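Local coordinates for protein 2,3-dimethylmalate lyase (Aspergillus niger, PDB 3FA4) that is a lyase of the phosphoenolpyruvate phosphomutase family, with a TIM-barrel fold and a bound magnesium ion, at residues 13-24 / 228-239. Numbering follows the deposited sequence.
Sequences LENPDSFIVAPG and AKEMGFRIIIFP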
loop_
_atom_site.group_PDB
_atom_site.type_symbol
_atom_site.label_atom_id
_atom_site.label_comp_id
_atom_site.label_asym_id
_atom_site.label_seq_id
_atom_site.Cartn_x
_atom_site.Cartn_y
_atom_site.Cartn_z
ATOM N N LEU B 13 -23.636 -13.173 19.444
ATOM C CA LEU B 13 -24.492 -11.997 19.751
ATOM C C LEU B 13 -25.957 -12.340 19.764
ATOM O O LEU B 13 -26.733 -11.700 20.471
ATOM C CB LEU B 13 -24.286 -10.817 18.755
ATOM C CG LEU B 13 -22.960 -10.015 18.866
ATOM C CD1 LEU B 13 -22.873 -8.987 17.881
ATOM C CD2 LEU B 13 -22.791 -9.366 20.231
ATOM N N GLU B 14 -26.370 -13.301 18.943
ATOM C CA GLU B 14 -27.771 -13.765 18.919
ATOM C C GLU B 14 -28.005 -14.648 20.126
ATOM O O GLU B 14 -29.154 -15.093 20.409
ATOM C CB GLU B 14 -28.072 -14.519 17.625
ATOM C CG GLU B 14 -27.861 -13.703 16.309
ATOM C CD GLU B 14 -27.881 -14.630 15.054
ATOM O OE1 GLU B 14 -27.641 -15.863 15.219
ATOM O OE2 GLU B 14 -28.113 -14.156 13.896
ATOM N N ASN B 15 -26.926 -14.932 20.852
ATOM C CA ASN B 15 -27.087 -15.674 22.117
ATOM C C ASN B 15 -26.964 -14.832 23.405
ATOM O O ASN B 15 -25.900 -14.291 23.697
ATOM C CB ASN B 15 -26.138 -16.879 22.199
ATOM C CG ASN B 15 -26.086 -17.447 23.594
ATOM O OD1 ASN B 15 -26.606 -16.826 24.525
ATOM N ND2 ASN B 15 -25.450 -18.579 23.761
ATOM N N PRO B 16 -28.044 -14.740 24.204
ATOM C CA PRO B 16 -27.984 -13.897 25.406
ATOM C C PRO B 16 -26.966 -14.259 26.508
ATOM O O PRO B 16 -26.663 -13.400 27.340
ATOM C CB PRO B 16 -29.437 -13.933 25.936
ATOM C CG PRO B 16 -30.248 -14.208 24.679
ATOM C CD PRO B 16 -29.403 -15.289 24.027
ATOM N N ASP B 17 -26.379 -15.449 26.481
ATOM C CA ASP B 17 -25.383 -15.786 27.512
ATOM C C ASP B 17 -23.929 -15.290 27.265
ATOM O O ASP B 17 -23.156 -15.134 28.208
ATOM C CB ASP B 17 -25.474 -17.260 27.832
ATOM C CG ASP B 17 -26.708 -17.571 28.670
ATOM O OD1 ASP B 17 -27.324 -16.588 29.164
ATOM O OD2 ASP B 17 -27.070 -18.782 28.830
ATOM N N SER B 18 -23.622 -15.001 26.002
ATOM C CA SER B 18 -22.274 -14.686 25.508
ATOM C C SER B 18 -21.932 -13.273 25.789
ATOM O O SER B 18 -22.722 -12.398 25.456
ATOM C CB SER B 18 -22.166 -14.828 23.995
ATOM O OG SER B 18 -22.322 -16.174 23.623
ATOM N N PHE B 19 -20.737 -13.047 26.330
ATOM C CA PHE B 19 -20.251 -11.719 26.588
ATOM C C PHE B 19 -18.887 -11.652 25.938
ATOM O O PHE B 19 -18.077 -12.549 26.125
ATOM C CB PHE B 19 -20.180 -11.476 28.099
ATOM C CG PHE B 19 -19.773 -10.108 28.429
ATOM C CD1 PHE B 19 -20.638 -9.055 28.165
ATOM C CD2 PHE B 19 -18.515 -9.856 28.980
ATOM C CE1 PHE B 19 -20.219 -7.724 28.378
ATOM C CE2 PHE B 19 -18.091 -8.556 29.209
ATOM C CZ PHE B 19 -18.941 -7.478 28.905
ATOM N N ILE B 20 -18.642 -10.602 25.168
ATOM C CA ILE B 20 -17.413 -10.422 24.368
ATOM C C ILE B 20 -16.438 -9.421 25.030
ATOM O O ILE B 20 -16.820 -8.298 25.348
ATOM C CB ILE B 20 -17.784 -9.982 22.923
ATOM C CG1 ILE B 20 -18.685 -11.047 22.292
ATOM C CG2 ILE B 20 -16.521 -9.775 22.033
ATOM C CD1 ILE B 20 -19.991 -10.579 21.884
ATOM N N VAL B 21 -15.197 -9.865 25.256
ATOM C CA VAL B 21 -14.216 -9.119 25.997
ATOM C C VAL B 21 -13.096 -8.970 25.022
ATOM O O VAL B 21 -12.519 -9.959 24.610
ATOM C CB VAL B 21 -13.703 -9.839 27.314
ATOM C CG1 VAL B 21 -12.574 -8.979 27.963
ATOM C CG2 VAL B 21 -14.831 -10.068 28.291
ATOM N N ALA B 22 -12.801 -7.743 24.637
ATOM C CA ALA B 22 -11.933 -7.561 23.555
ATOM C C ALA B 22 -10.909 -6.494 23.888
ATOM O O ALA B 22 -11.216 -5.307 23.850
ATOM C CB ALA B 22 -12.715 -7.259 22.284
ATOM N N PRO B 23 -9.661 -6.911 24.245
ATOM C CA PRO B 23 -8.677 -5.901 24.512
ATOM C C PRO B 23 -8.277 -5.129 23.287
ATOM O O PRO B 23 -8.233 -5.675 22.148
ATOM C CB PRO B 23 -7.513 -6.713 25.115
ATOM C CG PRO B 23 -7.639 -7.948 24.523
ATOM C CD PRO B 23 -9.088 -8.243 24.510
ATOM N N GLY B 24 -7.946 -3.870 23.510
ATOM C CA GLY B 24 -7.540 -3.032 22.387
ATOM C C GLY B 24 -6.104 -3.339 21.984
ATOM O O GLY B 24 -5.156 -3.243 22.804
ATOM N N ALA B 228 -19.890 -4.887 33.633
ATOM C CA ALA B 228 -20.550 -4.690 32.345
ATOM C C ALA B 228 -21.494 -5.853 31.949
ATOM O O ALA B 228 -22.605 -5.623 31.554
ATOM C CB ALA B 228 -19.535 -4.433 31.252
ATOM N N LYS B 229 -21.064 -7.104 32.075
ATOM C CA LYS B 229 -21.863 -8.224 31.642
ATOM C C LYS B 229 -23.203 -8.303 32.366
ATOM O O LYS B 229 -24.243 -8.555 31.739
ATOM C CB LYS B 229 -21.113 -9.515 31.915
ATOM C CG LYS B 229 -21.858 -10.746 31.385
ATOM C CD LYS B 229 -21.381 -11.934 32.165
ATOM C CE LYS B 229 -22.225 -13.135 31.772
ATOM N NZ LYS B 229 -21.469 -13.982 30.784
ATOM N N GLU B 230 -23.140 -8.093 33.686
ATOM C CA GLU B 230 -24.256 -8.018 34.624
ATOM C C GLU B 230 -25.109 -6.782 34.515
ATOM O O GLU B 230 -26.309 -6.870 34.733
ATOM C CB GLU B 230 -23.719 -8.167 36.014
ATOM C CG GLU B 230 -23.190 -9.582 36.227
ATOM C CD GLU B 230 -22.343 -9.732 37.474
ATOM O OE1 GLU B 230 -22.113 -8.769 38.263
ATOM O OE2 GLU B 230 -21.941 -10.884 37.700
ATOM N N MET B 231 -24.536 -5.640 34.114
ATOM C CA MET B 231 -25.404 -4.521 33.766
ATOM C C MET B 231 -26.216 -4.907 32.523
ATOM O O MET B 231 -27.255 -4.354 32.288
ATOM C CB MET B 231 -24.638 -3.221 33.454
ATOM C CG MET B 231 -23.935 -2.633 34.562
ATOM S SD MET B 231 -22.974 -1.247 34.016
ATOM C CE MET B 231 -22.640 -0.407 35.618
ATOM N N GLY B 232 -25.692 -5.779 31.675
ATOM C CA GLY B 232 -26.405 -6.181 30.480
ATOM C C GLY B 232 -25.771 -5.831 29.166
ATOM O O GLY B 232 -26.425 -5.972 28.125
ATOM N N PHE B 233 -24.499 -5.398 29.153
ATOM C CA PHE B 233 -23.785 -5.111 27.860
ATOM C C PHE B 233 -23.440 -6.422 27.234
ATOM O O PHE B 233 -23.408 -7.471 27.930
ATOM C CB PHE B 233 -22.489 -4.344 28.085
ATOM C CG PHE B 233 -22.693 -2.916 28.434
ATOM C CD1 PHE B 233 -22.698 -2.515 29.762
ATOM C CD2 PHE B 233 -22.954 -1.967 27.429
ATOM C CE1 PHE B 233 -22.922 -1.168 30.090
ATOM C CE2 PHE B 233 -23.165 -0.621 27.737
ATOM C CZ PHE B 233 -23.146 -0.211 29.060
ATOM N N ARG B 234 -23.201 -6.406 25.948
ATOM C CA ARG B 234 -22.832 -7.572 25.204
ATOM C C ARG B 234 -21.391 -7.586 24.786
ATOM O O ARG B 234 -20.858 -8.601 24.510
ATOM C CB ARG B 234 -23.749 -7.776 24.037
ATOM C CG ARG B 234 -25.147 -7.855 24.446
ATOM C CD ARG B 234 -25.482 -9.144 25.164
ATOM N NE ARG B 234 -26.047 -10.040 24.196
ATOM C CZ ARG B 234 -25.482 -11.133 23.737
ATOM N NH1 ARG B 234 -24.346 -11.569 24.195
ATOM N NH2 ARG B 234 -26.096 -11.795 22.809
ATOM N N ILE B 235 -20.762 -6.431 24.781
ATOM C CA ILE B 235 -19.350 -6.316 24.427
ATOM C C ILE B 235 -18.741 -5.261 25.310
ATOM O O ILE B 235 -19.343 -4.161 25.556
ATOM C CB ILE B 235 -19.191 -5.946 22.919
ATOM C CG1 ILE B 235 -20.011 -6.910 22.043
ATOM C CG2 ILE B 235 -17.702 -5.638 22.513
ATOM C CD1 ILE B 235 -20.264 -6.433 20.598
ATOM N N ILE B 236 -17.545 -5.595 25.793
ATOM C CA ILE B 236 -16.640 -4.592 26.373
ATOM C C ILE B 236 -15.297 -4.601 25.620
ATOM O O ILE B 236 -14.755 -5.668 25.277
ATOM C CB ILE B 236 -16.473 -4.827 27.936
ATOM C CG1 ILE B 236 -15.854 -3.596 28.640
ATOM C CG2 ILE B 236 -15.682 -6.129 28.193
ATOM C CD1 ILE B 236 -15.877 -3.704 30.187
ATOM N N ILE B 237 -14.773 -3.400 25.388
ATOM C CA ILE B 237 -13.525 -3.150 24.658
ATOM C C ILE B 237 -12.677 -2.318 25.539
ATOM O O ILE B 237 -13.196 -1.656 26.379
ATOM C CB ILE B 237 -13.720 -2.532 23.198
ATOM C CG1 ILE B 237 -14.312 -1.105 23.242
ATOM C CG2 ILE B 237 -14.498 -3.538 22.292
ATOM C CD1 ILE B 237 -14.396 -0.453 21.919
ATOM N N PHE B 238 -11.362 -2.435 25.433
ATOM C CA PHE B 238 -10.473 -1.670 26.244
ATOM C C PHE B 238 -9.395 -1.185 25.346
ATOM O O PHE B 238 -8.336 -1.775 25.370
ATOM C CB PHE B 238 -9.775 -2.505 27.357
ATOM C CG PHE B 238 -10.691 -3.350 28.198
ATOM C CD1 PHE B 238 -10.993 -4.665 27.826
ATOM C CD2 PHE B 238 -11.185 -2.875 29.413
ATOM C CE1 PHE B 238 -11.815 -5.439 28.607
ATOM C CE2 PHE B 238 -12.008 -3.666 30.191
ATOM C CZ PHE B 238 -12.305 -4.936 29.782
ATOM N N PRO B 239 -9.605 -0.079 24.607
ATOM C CA PRO B 239 -8.718 0.358 23.553
ATOM C C PRO B 239 -7.255 0.642 23.947
ATOM O O PRO B 239 -6.343 0.650 23.087
ATOM C CB PRO B 239 -9.398 1.669 23.071
ATOM C CG PRO B 239 -10.770 1.613 23.497
ATOM C CD PRO B 239 -10.779 0.823 24.736
#
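One face of the Phe-19 ring is covered by Lys-229, whose CB sits over its centre, 3.8 Å from the centroid and 11° off the ring normal, a CH-pi contact. Phe-233 O approaches the ring edge near its plane, 3.2 Å from Phe-19 CD1, while the CG2 methyl of Ile-236 comes in obliquely, 3.6 Å from Phe-19 CE2. With its CG anti to the backbone N (chi1 -176°), Phe-19 reaches across to the end of helix 225-231. Beyond the ring, Lys-229 NZ donates a long bond of 3.3 Å to Asp-17 O, almost in line with the carbonyl. The guanidinium of Arg-234 has Pro-16 CA over one face; bends at chi2 and chi3 carry it among the carbonyls of Leu-13, Asn-15 and Ser-18, but its approaches to Leu-13 O and Ser-18 O are modelled too short to assign as bonds, and this detail is doubtful. Phe-238 presents its edge to Val-21, with Phe-238 CE1 3.7 Å from Val-21 CG1. These groups flank the parallel pairing of strands 20-25 and 235-238, the first and last of the eight in order of sequence, whose union closes the TIM-type barrel. Ile-20 N bonds to Arg-234 O, Ile-20 O accepts a nearly straight bond from Ile-236 N (2.8 Å, 169°), and the alternation runs on through Ala-22 to Gly-24 N, which meets Phe-238 O from above its carbonyl plane. Strand 211-213 flanks 235-238 on its other side. Val-21 and Ile-236 share one face of the sheet with Phe-238, and Ala-225 of helix 225-231 touches Val-21 and Ile-236. On the other face, Ile-20 and Ile-235 run alongside each other, CD1 of Ile-20 against CG1 of Ile-235, and Leu-13 CD2 meets Ile-235 CD1 at 3.9 Å. At the far end, the side chain of Pro-239 lies about 10 Å from the bound magnesium ion.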